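Local coordinates for protein Cel44C (Paenibacillus polymyxa, PDB 2YIH) that probably hydrolyses xyloglucan and related beta-1,4-glucans as an endo-acting xyloglucanase, this chain being its family 44 catalytic module, at residues V14-D19 and K445-V450; D185-L190 and H284-A289; P231-F236 and K240-A245. The protein carries 8 engineered substitutions. All coordinates share one frame; numbering follows the deposited sequence.

Interaction 1 of 3, residues V14-D19 and K445-V450; sequences VDTFKD and KELHLV. Unlike the reference sequence in segment 14-19: Phe-17 (reference Ser), Asp-19 (reference Glu).
Val-14 and Thr-16 meet Leu-449 and Leu-447 inside the beta domain that accompanies the catalytic barrel, a mixed nine-stranded sheet. In its order strands 433-439 and 421-427 separate strand 446-453 from strand 9-22; the two face one another through their side chains, with Thr-16 CA and Leu-447 CA still 8.2 Å apart, so contact is purely between apolar branches. Val-14 and Leu-449 cross obliquely. Both methyls of Val-14 straddle one leucine branch, CG2 lying 3.9 Å and CG1 4.0 Å from Leu-449 CD2. Two residues on, on the same face of the strand, Thr-16 offers its methyl to the fork of Leu-447, with Thr-16 CG2 3.7 Å from Leu-447 CD1 and 4.1 Å from Leu-447 CD2.

Beta-branched residues suit the first strand because they fill space close to the backbone, while the longer leucines span the gap from the other side. Threonine has a further merit where the strand is interrupted: with chi1 at 63°, its methyl joins the apolar interior and its hydroxyl is turned aside, where OG1 bonds to the carbonyl of Ser-467. Leu-466 and Tyr-472 pack against the same cluster. A type I turn from Asp-15 to Lys-18 interrupts strand 9-22, and an Asx turn reinforces it: the backbone N of Phe-17, a substituted position, donates to Asp-15 OD1 over 3.0 Å, at 150°.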
# COMPACT_ATOMS: atom_id res chain seq x y z
N VAL A 14 4.35 11.32 26.12
CA VAL A 14 4.88 10.09 25.51
C VAL A 14 5.22 9.14 26.64
O VAL A 14 5.94 9.52 27.59
CB VAL A 14 6.14 10.37 24.67
CG1 VAL A 14 6.64 9.07 24.03
CG2 VAL A 14 5.84 11.42 23.58
N ASP A 15 4.68 7.92 26.57
CA ASP A 15 4.93 6.91 27.61
C ASP A 15 5.47 5.63 26.95
O ASP A 15 4.73 4.88 26.30
CB ASP A 15 3.63 6.63 28.39
CG ASP A 15 3.86 5.72 29.58
OD1 ASP A 15 4.93 5.08 29.64
OD2 ASP A 15 2.96 5.65 30.46
N THR A 16 6.78 5.44 27.06
CA THR A 16 7.48 4.36 26.38
C THR A 16 7.10 3.00 26.94
O THR A 16 7.44 1.97 26.36
CB THR A 16 9.03 4.52 26.43
OG1 THR A 16 9.47 4.46 27.80
CG2 THR A 16 9.46 5.87 25.83
N PHE A 17 6.42 2.99 28.09
CA PHE A 17 5.95 1.74 28.69
C PHE A 17 4.59 1.33 28.15
O PHE A 17 4.21 0.17 28.29
CB PHE A 17 5.79 1.87 30.22
CG PHE A 17 6.99 2.43 30.94
CD1 PHE A 17 8.29 2.15 30.52
CD2 PHE A 17 6.82 3.16 32.14
CE1 PHE A 17 9.38 2.65 31.21
CE2 PHE A 17 7.91 3.66 32.83
CZ PHE A 17 9.19 3.39 32.39
N LYS A 18 3.86 2.28 27.55
CA LYS A 18 2.42 2.16 27.32
C LYS A 18 2.09 1.82 25.85
O LYS A 18 2.68 2.41 24.92
CB LYS A 18 1.74 3.47 27.69
CG LYS A 18 0.23 3.40 27.66
CD LYS A 18 -0.38 4.77 27.95
CE LYS A 18 -1.88 4.70 27.73
NZ LYS A 18 -2.50 6.05 27.78
N ASP A 19 1.16 0.88 25.64
CA ASP A 19 0.66 0.56 24.30
C ASP A 19 1.77 0.20 23.31
O ASP A 19 1.68 0.53 22.12
CB ASP A 19 -0.20 1.70 23.74
CG ASP A 19 -1.47 1.92 24.55
OD1 ASP A 19 -1.98 0.92 25.09
OD2 ASP A 19 -1.94 3.07 24.64
N LYS A 445 17.50 3.51 25.77
CA LYS A 445 18.62 4.39 25.35
C LYS A 445 18.17 5.47 24.34
O LYS A 445 18.63 6.60 24.42
CB LYS A 445 19.80 3.59 24.76
N GLU A 446 17.25 5.14 23.44
CA GLU A 446 16.94 6.06 22.34
C GLU A 446 15.43 6.12 22.15
O GLU A 446 14.77 5.09 22.20
CB GLU A 446 17.63 5.53 21.10
CG GLU A 446 17.49 6.34 19.88
CD GLU A 446 18.37 5.82 18.75
OE1 GLU A 446 19.61 6.07 18.79
OE2 GLU A 446 17.84 5.12 17.85
N LEU A 447 14.87 7.32 21.96
CA LEU A 447 13.43 7.48 21.75
C LEU A 447 13.18 8.35 20.50
O LEU A 447 13.79 9.40 20.35
CB LEU A 447 12.73 8.10 22.99
CG LEU A 447 11.30 8.65 22.88
CD1 LEU A 447 10.32 7.49 22.62
CD2 LEU A 447 10.89 9.36 24.18
N HIS A 448 12.27 7.90 19.63
CA HIS A 448 12.04 8.57 18.34
C HIS A 448 10.67 9.22 18.39
O HIS A 448 9.67 8.55 18.72
CB HIS A 448 12.08 7.53 17.22
CG HIS A 448 13.46 7.10 16.86
ND1 HIS A 448 14.11 6.05 17.48
CD2 HIS A 448 14.30 7.57 15.91
CE1 HIS A 448 15.32 5.94 16.97
NE2 HIS A 448 15.47 6.85 16.02
N LEU A 449 10.59 10.50 18.01
CA LEU A 449 9.31 11.20 17.98
C LEU A 449 9.18 11.87 16.63
O LEU A 449 10.08 12.61 16.22
CB LEU A 449 9.23 12.30 19.04
CG LEU A 449 9.60 11.93 20.46
CD1 LEU A 449 9.46 13.21 21.32
CD2 LEU A 449 8.71 10.80 21.02
N VAL A 450 8.09 11.60 15.93
CA VAL A 450 7.78 12.38 14.69
C VAL A 450 6.60 13.27 15.03
O VAL A 450 5.56 12.81 15.52
CB VAL A 450 7.49 11.44 13.47
CG1 VAL A 450 6.87 12.26 12.29
CG2 VAL A 450 8.76 10.77 13.01

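Interaction 2 of 3, residues D185-L190 and H284-A289; sequences DNEPAL and HWYPEA. With BGC (beta-D-glucopyranose), chain B; BGC (beta-D-glucopyranose), chain C.
The sugar-binding cleft at the C-terminal mouth of the (beta/alpha)8 barrel is where Glu-187 meets His-284. Glu-187 sits in the loop after the fourth strand, 181-184, and His-284 near the end of the sixth, 280-285; an Asn-Glu-Pro sequence at the first of these places is reminiscent of related barrel glycosidases. His-284 ND1 donates a short bond of 2.6 Å to Glu-187 OE2, nearly straight at 166°. The acceptor lies almost exactly in the imidazole plane, and the bond uses the anti lone pair of OE2, on the side away from OE1. The carboxylate is itself turned 62° from the ring.

Glu-187 reaches this point with a chain extended beyond CG (chi2 -175°), long enough to span from its loop to the histidine and the sugar together. Its other oxygen, Glu-187 OE1, comes within 2.6 Å of O4 of the chain B glucose. Hydrophobic groups flank that sugar: Leu-190 CD1 lies 3.6 Å from its C3, and Tyr-286 CE2 approaches its C6 to 3.4 Å. The hydroxyl of Tyr-286 is tied to Ser-358. Further along the cleft, Glu-288 OE2 accepts a bond of 2.7 Å from O2 of the chain C glucose and has a second partner in Trp-326.

Histidine suits its position because a flat ring can present one nitrogen to the carboxylate while NE2 turns to Thr-357, a weak bond. The chemistry is therefore divided between the two oxygens of Glu-187: the bond to OE2 restrains rotation of the carboxylate, and OE1 is kept directed at the oxygen of the bound glycan.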
# COMPACT_ATOMS: atom_id res chain seq x y z
N ASP A 185 -4.69 -10.66 -8.94
CA ASP A 185 -5.01 -9.63 -9.94
C ASP A 185 -5.10 -8.25 -9.23
O ASP A 185 -4.41 -8.01 -8.22
CB ASP A 185 -6.28 -10.01 -10.69
CG ASP A 185 -6.36 -9.38 -12.09
OD1 ASP A 185 -6.62 -8.16 -12.18
OD2 ASP A 185 -6.12 -10.10 -13.05
N ASN A 186 -5.96 -7.36 -9.74
CA ASN A 186 -5.97 -5.96 -9.37
C ASN A 186 -7.35 -5.40 -9.65
O ASN A 186 -7.82 -5.47 -10.80
CB ASN A 186 -4.93 -5.19 -10.22
CG ASN A 186 -4.89 -3.70 -9.90
OD1 ASN A 186 -5.46 -2.87 -10.64
ND2 ASN A 186 -4.29 -3.36 -8.78
N GLU A 187 -8.01 -4.89 -8.61
CA GLU A 187 -9.27 -4.13 -8.75
C GLU A 187 -10.32 -4.85 -9.62
O GLU A 187 -10.79 -4.28 -10.65
CB GLU A 187 -9.00 -2.70 -9.30
CG GLU A 187 -8.06 -1.93 -8.34
CD GLU A 187 -7.82 -0.47 -8.71
OE1 GLU A 187 -8.24 0.01 -9.82
OE2 GLU A 187 -7.20 0.23 -7.83
N PRO A 188 -10.73 -6.05 -9.19
CA PRO A 188 -11.67 -6.85 -9.99
C PRO A 188 -13.03 -6.18 -10.26
O PRO A 188 -13.60 -6.36 -11.36
CB PRO A 188 -11.83 -8.14 -9.16
CG PRO A 188 -11.49 -7.69 -7.72
CD PRO A 188 -10.32 -6.77 -7.95
N ALA A 189 -13.53 -5.36 -9.34
CA ALA A 189 -14.81 -4.65 -9.55
C ALA A 189 -14.69 -3.57 -10.60
O ALA A 189 -15.72 -3.12 -11.10
CB ALA A 189 -15.35 -4.07 -8.24
N LEU A 190 -13.44 -3.27 -11.00
CA LEU A 190 -13.17 -2.37 -12.13
C LEU A 190 -12.75 -3.07 -13.41
O LEU A 190 -12.56 -2.39 -14.44
CB LEU A 190 -12.17 -1.27 -11.76
CG LEU A 190 -12.66 -0.34 -10.64
CD1 LEU A 190 -11.69 0.81 -10.50
CD2 LEU A 190 -14.07 0.19 -10.85
N HIS A 284 -7.23 -0.95 -1.89
CA HIS A 284 -6.71 0.37 -2.28
C HIS A 284 -7.56 1.48 -1.65
O HIS A 284 -8.76 1.31 -1.43
CB HIS A 284 -6.74 0.47 -3.81
CG HIS A 284 -5.86 -0.56 -4.46
ND1 HIS A 284 -5.80 -0.74 -5.83
CD2 HIS A 284 -4.95 -1.41 -3.93
CE1 HIS A 284 -4.91 -1.68 -6.11
NE2 HIS A 284 -4.37 -2.10 -4.96
N TRP A 285 -6.93 2.61 -1.40
CA TRP A 285 -7.62 3.72 -0.72
C TRP A 285 -7.14 5.06 -1.27
O TRP A 285 -6.04 5.54 -0.93
CB TRP A 285 -7.35 3.62 0.78
CG TRP A 285 -8.00 4.72 1.59
CD1 TRP A 285 -7.37 5.76 2.20
CD2 TRP A 285 -9.38 4.80 1.98
NE1 TRP A 285 -8.29 6.53 2.90
CE2 TRP A 285 -9.52 5.96 2.78
CE3 TRP A 285 -10.52 4.03 1.70
CZ2 TRP A 285 -10.76 6.33 3.37
CZ3 TRP A 285 -11.77 4.42 2.28
CH2 TRP A 285 -11.87 5.56 3.07
N TYR A 286 -7.94 5.66 -2.15
CA TYR A 286 -7.68 7.01 -2.61
C TYR A 286 -8.74 7.88 -1.96
O TYR A 286 -9.94 7.74 -2.25
CB TYR A 286 -7.78 7.07 -4.13
CG TYR A 286 -6.77 6.17 -4.80
CD1 TYR A 286 -5.41 6.50 -4.79
CD2 TYR A 286 -7.15 4.95 -5.36
CE1 TYR A 286 -4.49 5.69 -5.42
CE2 TYR A 286 -6.22 4.13 -5.98
CZ TYR A 286 -4.88 4.53 -5.99
OH TYR A 286 -3.95 3.76 -6.60
N PRO A 287 -8.32 8.75 -1.03
CA PRO A 287 -9.30 9.57 -0.29
C PRO A 287 -10.27 10.28 -1.24
O PRO A 287 -9.86 10.79 -2.29
CB PRO A 287 -8.41 10.58 0.46
CG PRO A 287 -7.13 9.79 0.75
CD PRO A 287 -6.95 8.88 -0.50
N GLU A 288 -11.56 10.23 -0.89
CA GLU A 288 -12.58 11.05 -1.55
C GLU A 288 -12.73 12.40 -0.86
O GLU A 288 -13.55 13.22 -1.30
CB GLU A 288 -13.93 10.32 -1.58
CG GLU A 288 -13.92 9.05 -2.44
CD GLU A 288 -14.19 9.31 -3.92
OE1 GLU A 288 -14.15 10.48 -4.36
OE2 GLU A 288 -14.47 8.34 -4.65
N ALA A 289 -12.03 12.59 0.25
CA ALA A 289 -12.00 13.87 0.97
C ALA A 289 -11.84 15.08 0.06
O ALA A 289 -10.95 15.11 -0.84
CB ALA A 289 -10.92 13.85 2.05
C2 BGC B . -10.33 4.19 -12.19
C3 BGC B . -9.39 2.99 -12.14
C4 BGC B . -8.24 3.27 -11.18
C5 BGC B . -8.72 3.83 -9.85
C6 BGC B . -7.50 4.32 -9.07
C1 BGC B . -10.79 4.52 -10.77
O2 BGC B . -11.48 3.93 -13.01
O3 BGC B . -8.85 2.71 -13.45
O4 BGC B . -7.38 2.14 -10.95
O5 BGC B . -9.63 4.92 -10.06
O6 BGC B . -6.63 5.09 -9.92
C2 BGC C . -13.88 6.94 -7.92
C3 BGC C . -12.81 6.93 -9.00
C4 BGC C . -12.79 5.57 -9.74
C5 BGC C . -14.22 5.32 -10.22
C6 BGC C . -14.42 4.04 -11.02
C1 BGC C . -15.24 6.56 -8.47
O2 BGC C . -14.02 8.24 -7.31
O3 BGC C . -11.56 7.11 -8.35
O4 BGC C . -11.79 5.55 -10.80
O5 BGC C . -15.14 5.28 -9.11
O6 BGC C . -15.76 4.03 -11.52

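Interaction 3 of 3, residues P231-F236 and K240-A245; sequences PVLYGF and KDLQTA. With BGC (beta-D-glucopyranose), chain D; XYS (alpha-D-xylopyranose), chain E.
Tyr-234 OH donates a 2.6 Å hydrogen bond to Gln-243 OE1, and the amide passes its other end to the glycan. OE1 lies at the edge of the tyrosine ring, whose plane is 61° from the amide's. Gln-243 NE2 bonds to O3 of the chain D glucose (3.0 Å) and to O4 of the chain E xylose (3.1 Å), with a weaker bond to glucose O2. Glutamine fits because one flat group accepts from protein and donates to sugar, the tyrosine fixing which end faces the glycan.

Leu-242 to Thr-244 adopt left-handed backbone angles where helix 236-241 gives way to a loop, and a bend at chi2 (74°) completes the path of Gln-243 to the cleft. An Asx motif braces this loop, Thr-244 N donating to Asp-241 OD1 over 2.8 Å. Gly-235 occupies the N-cap position, a tight spot beside Tyr-234 CD1 that suits a residue without a side chain. Lys-240 N bonds to Phe-236 O at 2.8 Å; their side chains lie side by side, Lys-240 CB 3.9 Å from Phe-236 CE2, so lysine packs its aliphatic part while its end leads away.

Leu-233 CD2 touches Leu-242 CD1 at 3.9 Å, and both leucines rest on Phe-258. Strand 227-233, next to strand 280-285 in the barrel, and helix 236-241 are thus packed against helix 258-273 and, through Phe-236 on Ile-327 and Phe-331, helix 326-331.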
# COMPACT_ATOMS: atom_id res chain seq x y z
N PRO A 231 -8.92 -9.02 -1.95
CA PRO A 231 -9.23 -9.04 -3.36
C PRO A 231 -8.71 -7.82 -4.12
O PRO A 231 -9.03 -7.68 -5.31
CB PRO A 231 -10.79 -9.05 -3.39
CG PRO A 231 -11.26 -8.74 -1.90
CD PRO A 231 -9.95 -8.34 -1.17
N VAL A 232 -7.85 -7.01 -3.49
CA VAL A 232 -7.20 -5.86 -4.16
C VAL A 232 -8.28 -4.83 -4.61
O VAL A 232 -8.33 -4.40 -5.78
CB VAL A 232 -6.29 -6.32 -5.37
CG1 VAL A 232 -5.24 -5.25 -5.68
CG2 VAL A 232 -5.55 -7.66 -5.04
N LEU A 233 -9.19 -4.52 -3.70
CA LEU A 233 -10.36 -3.71 -4.06
C LEU A 233 -10.02 -2.25 -4.29
O LEU A 233 -9.25 -1.64 -3.51
CB LEU A 233 -11.41 -3.80 -2.94
CG LEU A 233 -11.92 -5.21 -2.66
CD1 LEU A 233 -12.98 -5.20 -1.54
CD2 LEU A 233 -12.54 -5.87 -3.92
N TYR A 234 -10.62 -1.64 -5.32
CA TYR A 234 -10.20 -0.28 -5.72
C TYR A 234 -10.55 0.80 -4.72
O TYR A 234 -9.88 1.86 -4.68
CB TYR A 234 -10.78 0.08 -7.11
CG TYR A 234 -12.16 0.71 -7.05
CD1 TYR A 234 -12.32 2.11 -6.90
CD2 TYR A 234 -13.30 -0.08 -7.16
CE1 TYR A 234 -13.64 2.69 -6.86
CE2 TYR A 234 -14.59 0.49 -7.12
CZ TYR A 234 -14.74 1.87 -6.98
OH TYR A 234 -16.01 2.43 -6.92
N GLY A 235 -11.62 0.62 -3.95
CA GLY A 235 -12.16 1.71 -3.14
C GLY A 235 -13.51 1.34 -2.56
O GLY A 235 -13.99 0.23 -2.74
N PHE A 236 -14.12 2.29 -1.85
CA PHE A 236 -15.24 1.97 -1.00
C PHE A 236 -16.43 1.34 -1.74
O PHE A 236 -17.08 0.44 -1.21
CB PHE A 236 -15.69 3.22 -0.23
CG PHE A 236 -16.74 2.90 0.79
CD1 PHE A 236 -16.38 2.37 2.02
CD2 PHE A 236 -18.07 2.92 0.43
CE1 PHE A 236 -17.37 1.98 2.94
CE2 PHE A 236 -19.05 2.51 1.32
CZ PHE A 236 -18.70 2.01 2.55
N LYS A 240 -18.13 -2.09 -0.45
CA LYS A 240 -19.55 -2.11 -0.05
C LYS A 240 -20.31 -3.29 -0.69
O LYS A 240 -20.91 -4.09 0.01
CB LYS A 240 -20.22 -0.79 -0.43
CG LYS A 240 -21.66 -0.66 0.13
CD LYS A 240 -21.71 -0.98 1.61
CE LYS A 240 -22.99 -0.47 2.24
NZ LYS A 240 -24.12 -1.38 1.95
N ASP A 241 -20.26 -3.41 -2.02
CA ASP A 241 -21.06 -4.43 -2.71
C ASP A 241 -20.42 -4.82 -4.04
O ASP A 241 -21.10 -5.22 -5.02
CB ASP A 241 -22.52 -3.95 -2.88
CG ASP A 241 -22.65 -2.71 -3.78
OD1 ASP A 241 -21.64 -2.16 -4.29
OD2 ASP A 241 -23.81 -2.26 -3.97
N LEU A 242 -19.09 -4.77 -4.05
CA LEU A 242 -18.35 -5.11 -5.24
C LEU A 242 -18.86 -4.33 -6.48
O LEU A 242 -19.04 -4.88 -7.56
CB LEU A 242 -18.33 -6.65 -5.46
CG LEU A 242 -17.24 -7.14 -6.43
CD1 LEU A 242 -15.82 -6.88 -5.87
CD2 LEU A 242 -17.42 -8.65 -6.68
N GLN A 243 -19.04 -3.03 -6.29
CA GLN A 243 -19.52 -2.11 -7.33
C GLN A 243 -20.85 -2.59 -7.90
O GLN A 243 -21.01 -2.72 -9.10
CB GLN A 243 -18.45 -1.89 -8.43
CG GLN A 243 -18.71 -0.64 -9.27
CD GLN A 243 -18.40 0.65 -8.55
OE1 GLN A 243 -17.83 0.67 -7.42
NE2 GLN A 243 -18.79 1.77 -9.17
N THR A 244 -21.79 -2.88 -7.01
CA THR A 244 -23.13 -3.36 -7.42
C THR A 244 -23.00 -4.61 -8.30
O THR A 244 -23.55 -4.68 -9.42
CB THR A 244 -23.95 -2.26 -8.19
OG1 THR A 244 -23.74 -0.99 -7.58
CG2 THR A 244 -25.46 -2.59 -8.16
N ALA A 245 -22.28 -5.62 -7.80
CA ALA A 245 -22.12 -6.88 -8.52
C ALA A 245 -23.51 -7.44 -8.86
O ALA A 245 -24.44 -7.34 -8.04
CB ALA A 245 -21.34 -7.89 -7.67
C2 BGC D . -19.60 5.35 -7.51
C3 BGC D . -18.09 5.23 -7.56
C4 BGC D . -17.47 6.63 -7.63
C5 BGC D . -18.07 7.58 -6.60
C6 BGC D . -17.59 9.01 -6.84
C1 BGC D . -20.01 6.26 -6.36
O2 BGC D . -20.15 4.05 -7.38
O3 BGC D . -17.68 4.53 -8.74
O4 BGC D . -16.09 6.51 -7.34
O5 BGC D . -19.49 7.55 -6.65
O6 BGC D . -17.92 9.36 -8.19
C1 XYS E . -15.75 3.68 -12.91
C2 XYS E . -17.04 4.15 -13.59
C3 XYS E . -18.21 3.54 -12.83
C4 XYS E . -18.11 2.03 -12.95
C5 XYS E . -16.74 1.52 -12.47
O2 XYS E . -17.13 5.57 -13.57
O3 XYS E . -19.43 3.92 -13.46
O4 XYS E . -19.19 1.46 -12.20
O5 XYS E . -15.65 2.26 -13.05

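Interactions 2 and 3 are neighbours in the catalytic barrel, their centres 7 Å apart, because strands 227-233 and 280-285 lie side by side in its parallel sheet; His-284 N approaches Leu-233 O to 2.7 Å, a probable hydrogen bond. Along the chain, both segments of interaction 3 fall between the two of interaction 2, and all four fall between those of interaction 1. The latter belongs to the separate beta sheet, with its centre 35 and 38 Å from the other two. Residues from both chain ends thus build one beta domain beside the barrel, which is inserted between them in sequence and whose paired contacts line successive sugars of the bound glycan.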